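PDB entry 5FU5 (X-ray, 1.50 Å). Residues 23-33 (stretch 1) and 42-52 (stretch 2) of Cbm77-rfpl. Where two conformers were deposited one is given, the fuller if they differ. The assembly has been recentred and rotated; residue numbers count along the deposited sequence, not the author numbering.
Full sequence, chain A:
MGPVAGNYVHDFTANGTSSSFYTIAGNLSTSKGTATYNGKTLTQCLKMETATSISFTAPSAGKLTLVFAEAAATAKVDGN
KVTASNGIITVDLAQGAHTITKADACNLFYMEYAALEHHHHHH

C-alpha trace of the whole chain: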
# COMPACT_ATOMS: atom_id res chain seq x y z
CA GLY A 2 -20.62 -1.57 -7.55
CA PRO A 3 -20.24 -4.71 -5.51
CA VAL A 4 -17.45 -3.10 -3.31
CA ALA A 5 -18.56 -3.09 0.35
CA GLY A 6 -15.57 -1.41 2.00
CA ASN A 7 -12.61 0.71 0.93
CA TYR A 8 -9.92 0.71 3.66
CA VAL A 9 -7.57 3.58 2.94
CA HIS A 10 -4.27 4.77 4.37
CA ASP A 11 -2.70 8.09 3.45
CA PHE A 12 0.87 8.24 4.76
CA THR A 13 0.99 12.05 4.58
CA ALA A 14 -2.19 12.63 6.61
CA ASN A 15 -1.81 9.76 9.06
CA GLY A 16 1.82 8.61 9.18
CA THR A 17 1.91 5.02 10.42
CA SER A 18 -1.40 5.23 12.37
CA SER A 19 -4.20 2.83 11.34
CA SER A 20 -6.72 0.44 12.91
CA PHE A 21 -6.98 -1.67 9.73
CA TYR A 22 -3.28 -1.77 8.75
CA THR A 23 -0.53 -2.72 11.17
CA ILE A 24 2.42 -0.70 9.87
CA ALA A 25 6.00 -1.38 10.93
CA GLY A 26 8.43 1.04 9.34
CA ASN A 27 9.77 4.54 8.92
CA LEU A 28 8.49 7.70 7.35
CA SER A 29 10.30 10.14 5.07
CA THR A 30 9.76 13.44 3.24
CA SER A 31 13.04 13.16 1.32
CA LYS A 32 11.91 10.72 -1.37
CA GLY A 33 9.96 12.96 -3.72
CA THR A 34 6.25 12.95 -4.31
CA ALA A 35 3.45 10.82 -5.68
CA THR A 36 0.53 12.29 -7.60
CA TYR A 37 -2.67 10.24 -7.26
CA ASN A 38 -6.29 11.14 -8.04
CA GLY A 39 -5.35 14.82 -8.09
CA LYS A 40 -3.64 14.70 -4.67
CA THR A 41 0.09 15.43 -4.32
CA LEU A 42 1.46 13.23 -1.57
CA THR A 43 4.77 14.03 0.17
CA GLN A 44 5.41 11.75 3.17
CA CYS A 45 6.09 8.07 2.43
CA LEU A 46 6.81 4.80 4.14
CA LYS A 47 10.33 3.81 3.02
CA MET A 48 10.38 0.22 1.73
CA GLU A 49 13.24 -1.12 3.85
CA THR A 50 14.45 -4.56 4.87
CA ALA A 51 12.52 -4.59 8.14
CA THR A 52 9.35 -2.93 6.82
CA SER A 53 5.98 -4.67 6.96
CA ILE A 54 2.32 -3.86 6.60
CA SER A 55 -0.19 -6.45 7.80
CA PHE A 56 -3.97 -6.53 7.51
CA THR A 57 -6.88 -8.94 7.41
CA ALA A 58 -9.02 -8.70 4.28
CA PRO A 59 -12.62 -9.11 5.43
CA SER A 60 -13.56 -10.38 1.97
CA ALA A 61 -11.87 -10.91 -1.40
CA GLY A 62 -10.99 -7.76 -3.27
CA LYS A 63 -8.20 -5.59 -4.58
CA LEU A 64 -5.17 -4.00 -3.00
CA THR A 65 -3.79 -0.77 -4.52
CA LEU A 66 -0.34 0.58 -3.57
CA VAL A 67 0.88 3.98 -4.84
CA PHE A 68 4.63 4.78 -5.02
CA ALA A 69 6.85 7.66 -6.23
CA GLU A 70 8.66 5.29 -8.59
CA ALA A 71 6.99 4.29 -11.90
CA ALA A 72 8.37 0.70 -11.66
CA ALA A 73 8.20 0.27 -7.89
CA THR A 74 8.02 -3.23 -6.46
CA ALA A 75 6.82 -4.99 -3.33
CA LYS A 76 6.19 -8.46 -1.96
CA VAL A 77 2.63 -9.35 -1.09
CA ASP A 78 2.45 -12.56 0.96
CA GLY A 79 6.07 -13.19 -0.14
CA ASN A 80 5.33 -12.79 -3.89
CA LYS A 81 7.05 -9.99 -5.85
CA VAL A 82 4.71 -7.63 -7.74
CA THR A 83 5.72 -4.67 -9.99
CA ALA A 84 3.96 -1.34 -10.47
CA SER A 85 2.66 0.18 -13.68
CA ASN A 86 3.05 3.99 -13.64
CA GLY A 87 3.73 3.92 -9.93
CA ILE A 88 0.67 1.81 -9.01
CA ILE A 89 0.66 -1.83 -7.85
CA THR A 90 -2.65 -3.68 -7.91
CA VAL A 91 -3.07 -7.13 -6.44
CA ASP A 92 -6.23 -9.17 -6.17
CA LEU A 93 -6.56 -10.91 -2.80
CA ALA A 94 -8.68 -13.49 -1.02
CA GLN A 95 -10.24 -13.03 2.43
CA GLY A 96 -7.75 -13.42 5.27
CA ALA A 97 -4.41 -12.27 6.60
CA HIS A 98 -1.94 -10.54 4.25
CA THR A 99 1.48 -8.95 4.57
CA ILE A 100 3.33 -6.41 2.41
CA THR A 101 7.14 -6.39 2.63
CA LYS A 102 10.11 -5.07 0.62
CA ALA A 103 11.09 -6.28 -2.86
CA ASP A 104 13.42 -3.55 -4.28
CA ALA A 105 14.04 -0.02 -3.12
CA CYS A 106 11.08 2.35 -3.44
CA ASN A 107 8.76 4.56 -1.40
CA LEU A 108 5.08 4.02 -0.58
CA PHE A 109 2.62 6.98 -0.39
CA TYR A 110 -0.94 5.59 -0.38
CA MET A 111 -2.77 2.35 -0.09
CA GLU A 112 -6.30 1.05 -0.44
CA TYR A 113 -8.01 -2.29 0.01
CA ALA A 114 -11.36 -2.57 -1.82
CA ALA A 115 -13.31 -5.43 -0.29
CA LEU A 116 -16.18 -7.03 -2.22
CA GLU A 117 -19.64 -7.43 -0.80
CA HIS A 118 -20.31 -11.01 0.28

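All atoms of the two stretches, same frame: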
# COMPACT_ATOMS: atom_id res chain seq x y z
N THR A 23 -1.58 -2.73 10.16
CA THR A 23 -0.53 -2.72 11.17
C THR A 23 0.78 -2.43 10.46
O THR A 23 1.28 -3.27 9.71
CB THR A 23 -0.48 -4.02 11.95
OG1 THR A 23 -1.75 -4.21 12.61
CG2 THR A 23 0.63 -3.99 12.96
N ILE A 24 1.29 -1.21 10.63
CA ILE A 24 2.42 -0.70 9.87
C ILE A 24 3.65 -0.66 10.73
O ILE A 24 3.68 0.02 11.76
CB ILE A 24 2.08 0.74 9.33
CG1 ILE A 24 0.83 0.69 8.44
CG2 ILE A 24 3.25 1.30 8.53
CD1 ILE A 24 0.16 2.02 8.21
N ALA A 25 4.69 -1.40 10.31
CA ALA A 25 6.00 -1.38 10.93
C ALA A 25 7.01 -0.81 9.94
O ALA A 25 7.36 -1.44 8.93
CB ALA A 25 6.40 -2.76 11.35
N GLY A 26 7.45 0.41 10.20
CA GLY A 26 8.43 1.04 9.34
C GLY A 26 8.54 2.53 9.63
O GLY A 26 7.98 3.04 10.64
N ASN A 27 9.26 3.20 8.74
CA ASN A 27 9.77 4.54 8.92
C ASN A 27 9.37 5.48 7.81
O ASN A 27 9.39 5.13 6.61
CB ASN A 27 11.30 4.46 8.99
CG ASN A 27 11.72 3.51 10.05
OD1 ASN A 27 11.35 3.66 11.21
ND2 ASN A 27 12.46 2.47 9.67
N LEU A 28 8.95 6.67 8.25
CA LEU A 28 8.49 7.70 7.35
C LEU A 28 9.59 8.59 6.82
O LEU A 28 10.61 8.79 7.48
CB LEU A 28 7.43 8.56 8.06
CG LEU A 28 6.22 7.79 8.61
CD1 LEU A 28 5.41 8.64 9.60
CD2 LEU A 28 5.35 7.33 7.45
N SER A 29 9.36 9.17 5.63
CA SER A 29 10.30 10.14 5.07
C SER A 29 9.57 11.20 4.22
O SER A 29 8.53 10.90 3.66
CB SER A 29 11.38 9.42 4.24
OG SER A 29 12.27 10.31 3.64
N THR A 30 10.16 12.39 4.17
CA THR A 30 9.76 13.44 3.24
C THR A 30 10.88 13.80 2.27
O THR A 30 10.77 14.79 1.55
CB THR A 30 9.26 14.69 3.98
OG1 THR A 30 10.26 15.14 4.88
CG2 THR A 30 8.01 14.33 4.74
N SER A 31 11.86 12.90 2.14
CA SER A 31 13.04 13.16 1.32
C SER A 31 13.09 12.32 0.04
O SER A 31 14.13 12.26 -0.63
CB SER A 31 14.28 12.90 2.17
OG SER A 31 14.24 13.75 3.31
N LYS A 32 11.97 11.69 -0.30
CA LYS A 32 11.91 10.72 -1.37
C LYS A 32 11.00 11.15 -2.51
O LYS A 32 10.50 10.33 -3.28
CB LYS A 32 11.43 9.37 -0.82
CG LYS A 32 12.28 8.81 0.33
CD LYS A 32 13.74 8.57 -0.05
CE LYS A 32 14.45 7.93 1.14
NZ LYS A 32 15.86 7.71 0.75
N GLY A 33 10.79 12.46 -2.64
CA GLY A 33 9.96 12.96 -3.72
C GLY A 33 8.49 12.89 -3.38
O GLY A 33 8.12 12.84 -2.22
N LEU A 42 1.09 13.84 -2.81
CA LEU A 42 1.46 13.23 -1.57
C LEU A 42 2.96 13.36 -1.35
O LEU A 42 3.75 13.23 -2.29
CB LEU A 42 1.01 11.75 -1.56
CG LEU A 42 -0.49 11.54 -1.78
CD1 LEU A 42 -0.80 10.08 -2.02
CD2 LEU A 42 -1.29 12.05 -0.59
N THR A 43 3.38 13.62 -0.12
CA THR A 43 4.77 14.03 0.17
C THR A 43 5.51 13.24 1.23
O THR A 43 6.75 13.31 1.28
CB THR A 43 4.80 15.51 0.61
OG1 THR A 43 3.93 15.68 1.73
CG2 THR A 43 4.34 16.41 -0.59
N GLN A 44 4.79 12.54 2.12
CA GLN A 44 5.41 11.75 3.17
C GLN A 44 5.13 10.29 2.88
O GLN A 44 3.98 9.87 2.76
CB GLN A 44 4.92 12.13 4.56
CG GLN A 44 5.51 11.28 5.66
CD GLN A 44 5.02 11.72 7.01
OE1 GLN A 44 3.83 11.50 7.37
NE2 GLN A 44 5.89 12.30 7.76
N CYS A 45 6.22 9.49 2.77
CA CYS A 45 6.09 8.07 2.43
C CYS A 45 6.55 7.17 3.56
O CYS A 45 7.26 7.61 4.47
CB CYS A 45 6.93 7.82 1.20
SG CYS A 45 8.70 8.16 1.37
N LEU A 46 6.19 5.89 3.42
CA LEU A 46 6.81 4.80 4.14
C LEU A 46 7.95 4.29 3.22
O LEU A 46 7.71 3.93 2.06
CB LEU A 46 5.80 3.71 4.41
CG LEU A 46 6.26 2.57 5.32
CD1 LEU A 46 6.20 3.06 6.76
CD2 LEU A 46 5.38 1.34 5.11
N LYS A 47 9.16 4.35 3.74
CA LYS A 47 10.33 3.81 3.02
C LYS A 47 10.19 2.29 2.98
O LYS A 47 9.85 1.68 3.99
CB LYS A 47 11.62 4.23 3.70
CG LYS A 47 11.85 5.75 3.76
CD LYS A 47 13.18 6.15 4.39
CE LYS A 47 13.23 5.88 5.87
NZ LYS A 47 14.47 6.40 6.54
N MET A 48 10.42 1.69 1.80
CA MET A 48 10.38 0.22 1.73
C MET A 48 11.76 -0.31 2.08
O MET A 48 12.63 -0.34 1.23
CB MET A 48 9.87 -0.27 0.40
CG MET A 48 8.51 0.28 0.03
SD MET A 48 7.09 -0.48 0.86
CE MET A 48 7.48 -0.57 2.57
N GLU A 49 11.95 -0.67 3.35
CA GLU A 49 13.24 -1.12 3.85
C GLU A 49 13.19 -2.59 4.25
O GLU A 49 12.12 -3.21 4.32
CB GLU A 49 13.68 -0.27 5.04
CG GLU A 49 13.75 1.25 4.75
CD GLU A 49 13.94 2.08 6.01
OE1 GLU A 49 12.97 2.24 6.74
OE2 GLU A 49 15.04 2.56 6.28
N THR A 50 14.37 -3.13 4.56
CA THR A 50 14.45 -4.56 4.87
C THR A 50 13.48 -5.02 5.94
O THR A 50 12.86 -6.06 5.81
CB THR A 50 15.89 -4.93 5.26
OG1 THR A 50 16.79 -4.35 4.31
CG2 THR A 50 16.08 -6.42 5.27
N ALA A 51 13.32 -4.20 6.99
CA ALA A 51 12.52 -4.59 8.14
C ALA A 51 11.07 -4.11 8.06
O ALA A 51 10.28 -4.31 9.00
CB ALA A 51 13.19 -4.06 9.39
N THR A 52 10.69 -3.54 6.93
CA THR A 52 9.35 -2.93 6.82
C THR A 52 8.28 -3.97 6.57
O THR A 52 8.46 -4.92 5.75
CB THR A 52 9.34 -1.92 5.66
OG1 THR A 52 10.41 -1.00 5.85
CG2 THR A 52 8.05 -1.20 5.52
O HOH W 1 10.31 1.62 6.60
O HOH W 2 8.21 15.35 0.11
O HOH W 3 9.05 11.84 0.27

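The two stretches pair as a short antiparallel ladder, and backbone hydrogen bonds carry most of it. Ser29 and Cys45 form the closed pair: Ser29 N donates to Cys45 O at 2.9 Å, and Cys45 N returns the bond to Ser29 O at 2.8 Å. Beyond the open pair Leu28–Leu46, Lys47 N donates to Asn27 O at 3.0 Å. CA-H...O contacts accompany these bonds and continue past them at both ends, the shortest between Leu28 CA and Cys45 O at 3.1 Å.

Side chains alternate across the sheet. Leu28 and Leu46 share one face, where Leu46 CD1 lies 3.9 Å from Ile24 CG2 and 4.4 Å from Leu28 CD2, so a single methyl of the buried leucine reaches both aliphatic neighbours. On the face of Ser29 and Cys45, small side chains leave room for lysine methylenes. Lys32 CB packs 3.7 Å from Cys45 SG, Ser29 CB sits 3.7 Å from Lys47 CG, and Lys32 CE approaches Lys47 CD at 3.9 Å, so both lysines contribute their aliphatic stems here.

Gly26 is demanded twice. Its backbone angles would jam a CB against the preceding carbonyl, and a CB would also lie 3.1 Å from both Thr52 CG2 and Leu46 CD1.

Polar side chains and water secure the ends. Asn27 ND2 donates to Glu49 OE1 at 3.0 Å. Water 1 accepts from Asn27 N (2.9 Å to its O) and Thr52 OG1 (2.7 Å) and donates to Lys47 O and Glu49 OE1 (both 2.7 Å), satisfying polar groups where stretch 2 leaves the ladder for its Glu49–Thr52 type I turn. At the other end, water 3 accepts from Lys32 N, its O 3.0 Å away, and donates to Gly33 O at 2.8 Å and Thr43 O at 2.9 Å. Altogether 776 Å² is buried, both sides summed.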